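Local coordinates for EST1E (PDB 2WTM), which hydrolyses feruloyl esters and probably other carboxylic esters, as a promiscuous esterase of the alpha/beta-hydrolase clan, at residues K126-L131 / D186-P191; D200-Y205 / D226-D231; H77-W82 / G170-V175. One frame throughout, in Å; residues are numbered along the deposited sequence.

Contact 1 (K126-L131 / D186-P191); sequences KALIPL and DKYTKP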
loop_
_atom_site.group_PDB
_atom_site.type_symbol
_atom_site.label_atom_id
_atom_site.label_comp_id
_atom_site.label_asym_id
_atom_site.label_seq_id
_atom_site.Cartn_x
_atom_site.Cartn_y
_atom_site.Cartn_z
ATOM N N LYS A 126 -18.589 11.457 -0.925
ATOM C CA LYS A 126 -19.762 11.871 -0.206
ATOM C C LYS A 126 -20.597 10.736 0.404
ATOM O O LYS A 126 -21.268 10.886 1.423
ATOM C CB LYS A 126 -20.599 12.725 -1.150
ATOM C CG LYS A 126 -21.901 13.292 -0.501
ATOM C CD LYS A 126 -22.411 14.391 -1.462
ATOM C CE LYS A 126 -23.763 15.059 -1.002
ATOM N NZ LYS A 126 -24.736 14.046 -0.864
ATOM N N ALA A 127 -20.614 9.591 -0.269
ATOM C CA ALA A 127 -21.201 8.364 0.221
ATOM C C ALA A 127 -20.532 7.155 -0.454
ATOM O O ALA A 127 -19.848 7.355 -1.471
ATOM C CB ALA A 127 -22.731 8.334 -0.018
ATOM N N LEU A 128 -20.803 5.966 0.060
ATOM C CA LEU A 128 -20.007 4.765 -0.250
ATOM C C LEU A 128 -20.944 3.600 -0.360
ATOM O O LEU A 128 -21.812 3.381 0.503
ATOM C CB LEU A 128 -19.021 4.538 0.905
ATOM C CG LEU A 128 -18.281 3.235 0.834
ATOM C CD1 LEU A 128 -17.336 3.149 -0.311
ATOM C CD2 LEU A 128 -17.543 3.101 2.121
ATOM N N ILE A 129 -20.757 2.810 -1.403
ATOM C CA ILE A 129 -21.550 1.602 -1.664
ATOM C C ILE A 129 -20.720 0.337 -1.876
ATOM O O ILE A 129 -20.390 0.004 -3.003
ATOM C CB ILE A 129 -22.474 1.819 -2.881
ATOM C CG1 ILE A 129 -23.246 3.121 -2.684
ATOM C CG2 ILE A 129 -23.435 0.640 -2.964
ATOM C CD1 ILE A 129 -24.079 3.491 -3.874
ATOM N N PRO A 130 -20.406 -0.383 -0.791
ATOM C CA PRO A 130 -19.728 -1.663 -0.975
ATOM C C PRO A 130 -20.738 -2.759 -1.274
ATOM O O PRO A 130 -21.541 -3.097 -0.419
ATOM C CB PRO A 130 -18.999 -1.844 0.366
ATOM C CG PRO A 130 -19.082 -0.535 1.030
ATOM C CD PRO A 130 -20.431 -0.014 0.612
ATOM N N LEU A 131 -20.599 -3.380 -2.428
ATOM C CA LEU A 131 -21.481 -4.451 -2.897
ATOM C C LEU A 131 -20.811 -5.815 -2.593
ATOM O O LEU A 131 -19.724 -6.046 -3.109
ATOM C CB LEU A 131 -21.756 -4.269 -4.375
ATOM C CG LEU A 131 -22.422 -2.987 -4.784
ATOM C CD1 LEU A 131 -22.377 -2.740 -6.293
ATOM C CD2 LEU A 131 -23.822 -2.829 -4.225
ATOM N N ASP A 186 -13.790 2.698 10.728
ATOM C CA ASP A 186 -13.947 3.737 11.729
ATOM C C ASP A 186 -13.774 5.153 11.210
ATOM O O ASP A 186 -14.362 6.119 11.761
ATOM C CB ASP A 186 -12.914 3.502 12.852
ATOM C CG ASP A 186 -13.365 2.489 13.864
ATOM O OD1 ASP A 186 -14.557 2.034 13.881
ATOM O OD2 ASP A 186 -12.479 2.134 14.683
ATOM N N LYS A 187 -12.937 5.337 10.205
ATOM C CA LYS A 187 -12.658 6.654 9.701
ATOM C C LYS A 187 -13.710 7.212 8.773
ATOM O O LYS A 187 -13.812 8.459 8.683
ATOM C CB LYS A 187 -11.296 6.707 9.058
ATOM C CG LYS A 187 -10.168 6.580 10.057
ATOM C CD LYS A 187 -10.204 7.651 11.133
ATOM C CE LYS A 187 -10.054 9.033 10.569
ATOM N NZ LYS A 187 -9.831 10.070 11.641
ATOM N N TYR A 188 -14.523 6.348 8.141
ATOM C CA TYR A 188 -15.471 6.865 7.153
ATOM C C TYR A 188 -16.843 6.888 7.791
ATOM O O TYR A 188 -17.499 5.862 7.913
ATOM C CB TYR A 188 -15.467 5.996 5.875
ATOM C CG TYR A 188 -16.306 6.649 4.778
ATOM C CD1 TYR A 188 -15.758 7.655 3.984
ATOM C CD2 TYR A 188 -17.645 6.276 4.583
ATOM C CE1 TYR A 188 -16.526 8.272 2.965
ATOM C CE2 TYR A 188 -18.392 6.899 3.614
ATOM C CZ TYR A 188 -17.826 7.882 2.823
ATOM O OH TYR A 188 -18.556 8.558 1.857
ATOM N N THR A 189 -17.204 8.093 8.213
ATOM C CA THR A 189 -18.471 8.319 8.946
ATOM C C THR A 189 -19.593 8.868 8.133
ATOM O O THR A 189 -20.685 9.133 8.704
ATOM C CB THR A 189 -18.218 9.278 10.093
ATOM O OG1 THR A 189 -17.758 10.507 9.574
ATOM C CG2 THR A 189 -17.152 8.635 11.029
ATOM N N LYS A 190 -19.403 9.023 6.828
ATOM C CA LYS A 190 -20.442 9.496 5.892
ATOM C C LYS A 190 -21.336 8.297 5.528
ATOM O O LYS A 190 -21.102 7.193 5.957
ATOM C CB LYS A 190 -19.857 10.192 4.669
ATOM C CG LYS A 190 -19.142 11.479 4.984
ATOM C CD LYS A 190 -18.533 12.119 3.836
ATOM C CE LYS A 190 -17.907 13.475 4.116
ATOM N NZ LYS A 190 -17.128 13.936 2.877
ATOM N N PRO A 191 -22.431 8.531 4.793
ATOM C CA PRO A 191 -23.328 7.461 4.525
ATOM C C PRO A 191 -22.746 6.309 3.705
ATOM O O PRO A 191 -22.068 6.550 2.700
ATOM C CB PRO A 191 -24.469 8.114 3.728
ATOM C CG PRO A 191 -24.403 9.538 4.204
ATOM C CD PRO A 191 -22.922 9.796 4.241
#
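The central sheet of the alpha/beta-hydrolase fold gains a strand here, where the chain leaves helix 181-187 and turns to run alongside strand 125-131. Y188 is the first residue to abandon helical geometry, and the exit it begins approaches the strand almost at a right angle (92°). The entry is marked by the backbone bond from L128 N to P191 O, at 3.0 Å and lying in the carbonyl plane, although bent to 136° at the hydrogen. A127 CA approaches P191 O at 3.2 Å, a CH···O contact. Beyond P191 the chain becomes strand 192-197, and the L128 backbone bonds again to that of L193, so the two strands pair in parallel. The ring of Y188, its CG anti to the backbone N (chi1 -172°), stands edge-on to the join, with A127 CA and P191 O near its plane. The side chains of L128 and Y188 cross obliquely, L128 CB meeting Y188 CE2 at 3.6 Å and L128 CD2 meeting Y188 CD2 at 4.0 Å. The ring's hydroxyl reaches past A127 CA, 3.1 Å from Y188 OH, to hydrogen-bond I125 O. K126 O lies against aliphatic carbon, P191 CD at 3.4 Å and K190 CB at 3.6 Å. The extended K190 chain carries its NZ to R122 O, while A118 of helix 109-120 packs against both L128 and Y188.

Contact 2 (D200-Y205 / D226-D231); sequences DEAVPY and DTHCYD. With PO4 (phosphate ion), chain E.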
loop_
_atom_site.group_PDB
_atom_site.type_symbol
_atom_site.label_atom_id
_atom_site.label_comp_id
_atom_site.label_asym_id
_atom_site.label_seq_id
_atom_site.Cartn_x
_atom_site.Cartn_y
_atom_site.Cartn_z
ATOM N N ASP A 200 -24.310 -16.023 -0.313
ATOM C CA ASP A 200 -23.070 -15.712 -1.003
ATOM C C ASP A 200 -22.067 -16.812 -0.699
ATOM O O ASP A 200 -21.712 -17.042 0.435
ATOM C CB ASP A 200 -22.560 -14.319 -0.570
ATOM C CG ASP A 200 -21.376 -13.799 -1.388
ATOM O OD1 ASP A 200 -20.449 -14.544 -1.709
ATOM O OD2 ASP A 200 -21.400 -12.594 -1.698
ATOM N N GLU A 201 -21.657 -17.491 -1.752
ATOM C CA GLU A 201 -20.770 -18.636 -1.694
ATOM C C GLU A 201 -19.300 -18.244 -1.630
ATOM O O GLU A 201 -18.430 -19.115 -1.581
ATOM C CB GLU A 201 -21.000 -19.470 -2.994
ATOM C CG GLU A 201 -20.555 -18.835 -4.426
ATOM C CD GLU A 201 -21.498 -17.770 -5.043
ATOM O OE1 GLU A 201 -22.352 -17.209 -4.347
ATOM O OE2 GLU A 201 -21.318 -17.456 -6.244
ATOM N N ALA A 202 -19.023 -16.956 -1.790
ATOM C CA ALA A 202 -17.647 -16.508 -2.035
ATOM C C ALA A 202 -17.120 -15.745 -0.864
ATOM O O ALA A 202 -15.954 -15.920 -0.497
ATOM C CB ALA A 202 -17.603 -15.664 -3.287
ATOM N N VAL A 203 -17.934 -14.855 -0.318
ATOM C CA VAL A 203 -17.558 -14.044 0.855
ATOM C C VAL A 203 -18.707 -14.020 1.831
ATOM O O VAL A 203 -19.879 -13.794 1.443
ATOM C CB VAL A 203 -17.044 -12.595 0.363
ATOM C CG1 VAL A 203 -15.953 -12.761 -0.685
ATOM C CG2 VAL A 203 -18.130 -11.784 -0.221
ATOM N N PRO A 204 -18.421 -14.271 3.121
ATOM C CA PRO A 204 -19.463 -14.508 4.083
ATOM C C PRO A 204 -20.338 -13.310 4.371
ATOM O O PRO A 204 -19.832 -12.231 4.709
ATOM C CB PRO A 204 -18.658 -14.884 5.361
ATOM C CG PRO A 204 -17.381 -14.208 5.185
ATOM C CD PRO A 204 -17.087 -14.398 3.744
ATOM N N TYR A 205 -21.652 -13.509 4.191
ATOM C CA TYR A 205 -22.680 -12.512 4.530
ATOM C C TYR A 205 -22.511 -11.870 5.911
ATOM O O TYR A 205 -22.693 -10.664 6.057
ATOM C CB TYR A 205 -24.090 -13.170 4.416
ATOM C CG TYR A 205 -25.242 -12.351 4.948
ATOM C CD1 TYR A 205 -25.699 -11.235 4.251
ATOM C CD2 TYR A 205 -25.907 -12.688 6.136
ATOM C CE1 TYR A 205 -26.694 -10.484 4.733
ATOM C CE2 TYR A 205 -26.929 -11.932 6.638
ATOM C CZ TYR A 205 -27.339 -10.848 5.950
ATOM O OH TYR A 205 -28.364 -10.099 6.462
ATOM N N ASP A 226 -29.730 -14.898 -2.347
ATOM C CA ASP A 226 -28.949 -14.573 -3.534
ATOM C C ASP A 226 -27.438 -14.814 -3.378
ATOM O O ASP A 226 -26.924 -14.948 -2.254
ATOM C CB ASP A 226 -29.236 -13.181 -3.998
ATOM C CG ASP A 226 -29.221 -13.067 -5.511
ATOM O OD1 ASP A 226 -28.769 -14.011 -6.204
ATOM O OD2 ASP A 226 -29.626 -12.009 -5.972
ATOM N N THR A 227 -26.795 -14.892 -4.533
ATOM C CA THR A 227 -25.439 -15.339 -4.694
ATOM C C THR A 227 -24.475 -14.120 -4.687
ATOM O O THR A 227 -24.852 -12.955 -4.545
ATOM C CB THR A 227 -25.321 -16.121 -6.001
ATOM O OG1 THR A 227 -25.538 -15.255 -7.117
ATOM C CG2 THR A 227 -26.411 -17.238 -6.053
ATOM N N HIS A 228 -23.227 -14.456 -4.823
ATOM C CA HIS A 228 -22.164 -13.429 -4.798
ATOM C C HIS A 228 -22.351 -12.338 -5.839
ATOM O O HIS A 228 -22.061 -11.178 -5.549
ATOM C CB HIS A 228 -20.822 -14.111 -4.993
ATOM C CG HIS A 228 -19.643 -13.216 -4.774
ATOM N ND1 HIS A 228 -19.503 -12.413 -3.666
ATOM C CD2 HIS A 228 -18.540 -13.002 -5.546
ATOM C CE1 HIS A 228 -18.372 -11.724 -3.771
ATOM N NE2 HIS A 228 -17.779 -12.055 -4.901
ATOM N N CYS A 229 -22.748 -12.721 -7.050
ATOM C CA CYS A 229 -22.981 -11.749 -8.140
ATOM C C CYS A 229 -24.445 -11.540 -8.457
ATOM O O CYS A 229 -24.799 -11.052 -9.551
ATOM C CB CYS A 229 -22.246 -12.137 -9.414
ATOM S SG CYS A 229 -20.456 -12.166 -9.319
ATOM N N TYR A 230 -25.302 -11.901 -7.508
ATOM C CA TYR A 230 -26.731 -11.621 -7.611
ATOM C C TYR A 230 -27.399 -12.299 -8.831
ATOM O O TYR A 230 -28.057 -11.652 -9.674
ATOM C CB TYR A 230 -26.998 -10.112 -7.538
ATOM C CG TYR A 230 -26.013 -9.360 -6.680
ATOM C CD1 TYR A 230 -25.943 -9.590 -5.307
ATOM C CD2 TYR A 230 -25.149 -8.434 -7.212
ATOM C CE1 TYR A 230 -25.076 -8.862 -4.504
ATOM C CE2 TYR A 230 -24.278 -7.712 -6.408
ATOM C CZ TYR A 230 -24.223 -7.963 -5.079
ATOM O OH TYR A 230 -23.379 -7.296 -4.202
ATOM N N ASP A 231 -27.225 -13.603 -8.900
ATOM C CA ASP A 231 -27.722 -14.388 -10.051
ATOM C C ASP A 231 -29.253 -14.330 -10.030
ATOM O O ASP A 231 -29.882 -14.285 -11.098
ATOM C CB ASP A 231 -27.283 -15.829 -9.966
ATOM C CG ASP A 231 -25.804 -16.029 -10.117
ATOM O OD1 ASP A 231 -25.104 -15.185 -10.673
ATOM O OD2 ASP A 231 -25.353 -17.125 -9.745
HETATM P P PO4 E . -14.339 -11.175 -6.501
HETATM O O1 PO4 E . -15.220 -10.715 -7.658
HETATM O O2 PO4 E . -13.514 -12.250 -7.169
HETATM O O3 PO4 E . -15.176 -11.914 -5.466
HETATM O O4 PO4 E . -13.535 -10.049 -5.790
HETATM O O HOH W 1 -23.759 -11.453 -2.492
HETATM O O HOH W 2 -22.697 -15.683 -8.056
#
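From CB to NE2, the side chain of H228 is lined by partners on the neighbouring loop and ends at a phosphate. H228 sits in a type I turn from T227 to Y230, and its own amide is gripped by E201: H228 N donates to the syn lone pair of E201 OE1 at 2.9 Å. The torsion at CB sets CG anti to the backbone N (chi1 -171°), so that the side chain runs beside that of D200, pointing the same way. At CG the ring begins, and A202 CB sits over one face, 3.6 Å from the H228 ring centroid in a CH-pi contact. Next along, H228 ND1 donates to the syn lone pair of D200 OD2 at 2.7 Å, nearly straight at 168° and essentially in the ring plane, although carboxylate and ring are turned 62° apart. CE1 rests against V203, with H228 CE1 to V203 CG2 at 3.6 Å. At the tip, H228 NE2 donates to phosphate O3 over 2.7 Å.

D200 is itself held in place: D200 OD1 accepts A202 N at 2.8 Å, an Asx turn, and V203 N at 2.9 Å, the Asx motif; together they would fix the carboxylate's rotation, and water 1 links D200 OD2 to T227 O. The phosphate, probably from the crystallisation liquor, also bonds S108 OG, F36 N and Q109 N. This geometry is consistent with the Ser-His-Asp triad of alpha/beta-hydrolases, S108 lying on the nucleophile elbow and the two amides probably marking the oxyanion hole. With a carboxylate at one nitrogen and an anion at the other, the imidazole is probably biased toward its protonated form, the state through which such a histidine would relay a proton.

Contact 3 (H77-W82 / G170-V175); sequences HTLFKW and GNYVRV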
loop_
_atom_site.group_PDB
_atom_site.type_symbol
_atom_site.label_atom_id
_atom_site.label_comp_id
_atom_site.label_asym_id
_atom_site.label_seq_id
_atom_site.Cartn_x
_atom_site.Cartn_y
_atom_site.Cartn_z
ATOM N N HIS A 77 -0.774 -8.107 -9.327
ATOM C CA HIS A 77 -1.663 -7.111 -8.628
ATOM C C HIS A 77 -1.653 -7.353 -7.158
ATOM O O HIS A 77 -1.452 -8.461 -6.696
ATOM C CB HIS A 77 -3.071 -7.136 -9.184
ATOM C CG HIS A 77 -4.085 -7.962 -8.455
ATOM N ND1 HIS A 77 -4.332 -9.285 -8.756
ATOM C CD2 HIS A 77 -4.999 -7.615 -7.513
ATOM C CE1 HIS A 77 -5.361 -9.716 -8.016
ATOM N NE2 HIS A 77 -5.776 -8.723 -7.238
ATOM N N THR A 78 -1.850 -6.264 -6.363
ATOM C CA THR A 78 -1.974 -6.347 -4.930
ATOM C C THR A 78 -2.983 -5.231 -4.588
ATOM O O THR A 78 -3.286 -4.295 -5.353
ATOM C CB THR A 78 -0.684 -6.040 -4.149
ATOM O OG1 THR A 78 -0.397 -4.636 -4.206
ATOM C CG2 THR A 78 0.530 -6.863 -4.639
ATOM N N LEU A 79 -3.438 -5.244 -3.371
ATOM C CA LEU A 79 -4.340 -4.185 -2.871
ATOM C C LEU A 79 -3.639 -2.830 -2.789
ATOM O O LEU A 79 -4.301 -1.787 -2.874
ATOM C CB LEU A 79 -4.933 -4.546 -1.490
ATOM C CG LEU A 79 -6.014 -5.624 -1.610
ATOM C CD1 LEU A 79 -6.337 -6.212 -0.223
ATOM C CD2 LEU A 79 -7.219 -5.139 -2.267
ATOM N N PHE A 80 -2.321 -2.801 -2.536
ATOM C CA PHE A 80 -1.599 -1.481 -2.540
ATOM C C PHE A 80 -1.667 -0.920 -3.988
ATOM O O PHE A 80 -1.889 0.264 -4.176
ATOM C CB PHE A 80 -0.170 -1.620 -2.139
ATOM C CG PHE A 80 0.073 -1.712 -0.665
ATOM C CD1 PHE A 80 -0.910 -1.722 0.275
ATOM C CD2 PHE A 80 1.400 -1.871 -0.245
ATOM C CE1 PHE A 80 -0.591 -1.860 1.648
ATOM C CE2 PHE A 80 1.707 -1.992 1.087
ATOM C CZ PHE A 80 0.711 -2.004 2.019
ATOM N N LYS A 81 -1.416 -1.776 -4.992
ATOM C CA LYS A 81 -1.547 -1.270 -6.375
ATOM C C LYS A 81 -2.942 -0.765 -6.683
ATOM O O LYS A 81 -3.087 0.324 -7.280
ATOM C CB LYS A 81 -1.106 -2.327 -7.373
ATOM C CG LYS A 81 0.367 -2.691 -7.184
ATOM C CD LYS A 81 0.919 -3.628 -8.274
ATOM C CE LYS A 81 2.350 -4.171 -7.952
ATOM N NZ LYS A 81 2.935 -4.890 -9.146
ATOM N N TRP A 82 -3.963 -1.550 -6.332
ATOM C CA TRP A 82 -5.314 -1.112 -6.513
ATOM C C TRP A 82 -5.616 0.202 -5.790
ATOM O O TRP A 82 -6.296 1.094 -6.337
ATOM C CB TRP A 82 -6.335 -2.199 -6.078
ATOM C CG TRP A 82 -6.512 -3.271 -7.107
ATOM C CD1 TRP A 82 -5.618 -3.733 -8.051
ATOM C CD2 TRP A 82 -7.748 -4.011 -7.315
ATOM N NE1 TRP A 82 -6.253 -4.733 -8.838
ATOM C CE2 TRP A 82 -7.554 -4.873 -8.416
ATOM C CE3 TRP A 82 -9.010 -3.947 -6.718
ATOM C CZ2 TRP A 82 -8.605 -5.693 -8.886
ATOM C CZ3 TRP A 82 -10.029 -4.695 -7.192
ATOM C CH2 TRP A 82 -9.834 -5.572 -8.252
ATOM N N GLY A 170 2.673 -14.404 -4.152
ATOM C CA GLY A 170 2.350 -14.313 -2.712
ATOM C C GLY A 170 2.519 -12.925 -2.163
ATOM O O GLY A 170 1.991 -12.634 -1.085
ATOM N N ASN A 171 3.099 -12.030 -2.951
ATOM C CA ASN A 171 3.126 -10.617 -2.551
ATOM C C ASN A 171 1.683 -10.096 -2.303
ATOM O O ASN A 171 1.457 -9.235 -1.459
ATOM C CB ASN A 171 3.733 -9.733 -3.667
ATOM C CG ASN A 171 5.230 -9.946 -3.820
ATOM O OD1 ASN A 171 5.854 -10.556 -2.922
ATOM N ND2 ASN A 171 5.807 -9.513 -4.939
ATOM N N TYR A 172 0.709 -10.568 -3.076
ATOM C CA TYR A 172 -0.700 -10.183 -2.840
ATOM C C TYR A 172 -0.997 -10.420 -1.326
ATOM O O TYR A 172 -1.589 -9.540 -0.683
ATOM C CB TYR A 172 -1.670 -10.982 -3.743
ATOM C CG TYR A 172 -3.132 -10.664 -3.436
ATOM C CD1 TYR A 172 -3.883 -9.881 -4.233
ATOM C CD2 TYR A 172 -3.726 -11.145 -2.293
ATOM C CE1 TYR A 172 -5.160 -9.546 -3.893
ATOM C CE2 TYR A 172 -5.002 -10.820 -1.926
ATOM C CZ TYR A 172 -5.743 -10.034 -2.748
ATOM O OH TYR A 172 -7.059 -9.711 -2.428
ATOM N N VAL A 173 -0.658 -11.602 -0.819
ATOM C CA VAL A 173 -0.881 -11.971 0.590
ATOM C C VAL A 173 -0.030 -11.156 1.585
ATOM O O VAL A 173 -0.559 -10.666 2.567
ATOM C CB VAL A 173 -0.659 -13.494 0.846
ATOM C CG1 VAL A 173 -0.880 -13.891 2.312
ATOM C CG2 VAL A 173 -1.564 -14.286 -0.145
ATOM N N ARG A 174 1.254 -10.974 1.261
ATOM C CA ARG A 174 2.139 -10.116 2.091
ATOM C C ARG A 174 1.552 -8.738 2.325
ATOM O O ARG A 174 1.597 -8.200 3.400
ATOM C CB ARG A 174 3.501 -10.050 1.475
ATOM C CG ARG A 174 4.201 -11.381 1.300
ATOM C CD ARG A 174 5.579 -11.298 0.825
ATOM N NE ARG A 174 6.189 -12.609 0.634
ATOM C CZ ARG A 174 6.841 -13.271 1.577
ATOM N NH1 ARG A 174 6.981 -12.733 2.776
ATOM N NH2 ARG A 174 7.384 -14.460 1.327
ATOM N N VAL A 175 0.987 -8.164 1.245
ATOM C CA VAL A 175 0.348 -6.863 1.317
ATOM C C VAL A 175 -0.966 -6.924 2.078
ATOM O O VAL A 175 -1.265 -6.117 2.940
ATOM C CB VAL A 175 0.132 -6.304 -0.103
ATOM C CG1 VAL A 175 -0.795 -5.129 -0.089
ATOM C CG2 VAL A 175 1.472 -5.962 -0.755
HETATM O O HOH W 3 -3.145 -7.653 -1.787
#
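Two helix beginnings face each other, that of core helix 79-93 and that of helix 171-176, with T78 CA only 4.6 Å from Y172 CA. Helix 171-176 belongs to the insertion between strands 125-131 and 192-197, where many alpha/beta-hydrolases carry their lid. T78 is the N-cap of the first helix: T78 OG1 accepts K81 N at 3.1 Å, nearly straight at 172°, while T78 CB meets V175 CG2 at 4.0 Å. V175 is the wedge of the pair. Its CG1, anti to the backbone N (chi1 167°), sits over one face of F80, 3.6 Å from the F80 ring centroid, a CH-pi contact; the F80 ring in turn stacks on F80 of the second subunit, placing this joint at the dimer interface. Y172 turns its edge to the face of H77 in an offset edge-to-face pair, planes 70° apart, with Y172 CE1 3.5 Å from H77 NE2. Water 3 lies over the centre of the Y172 ring and bridges the backbones, accepting from L79 N at 2.9 Å and donating to Y172 O at 2.7 Å. Both aromatics' polar ends converge on Q109, whose OE1 bonds Y172 OH and whose NE2 bonds H77 NE2. Since H77 ND1 pairs with F74 O, the pattern is consistent with a neutral imidazole protonated at ND1, an arrangement that would orient Q109, next to S108.

How the contacts relate
Of the three contacts, contact 2 alone contains residues of the likely triad, its histidine and aspartate; the other two join parts of the fold beyond it. Contact 1 adjoins contact 2 directly: L131 C lies 3.4 Å from Y230 OH, although their centres are about 21 Å apart. Strand 125-131 also neighbours strand 99-107, which leads to S108. Contact 3 is separate, its nearest atoms about 10 Å from contact 2 and about 11 Å from contact 1, yet Q109 connects it to the site, since the amide N of Q109 binds the same phosphate as H228. In the chain, contacts 1 and 3 interleave, helix 171-176 preceding helix 181-187, whereas contact 2 opens after both have closed.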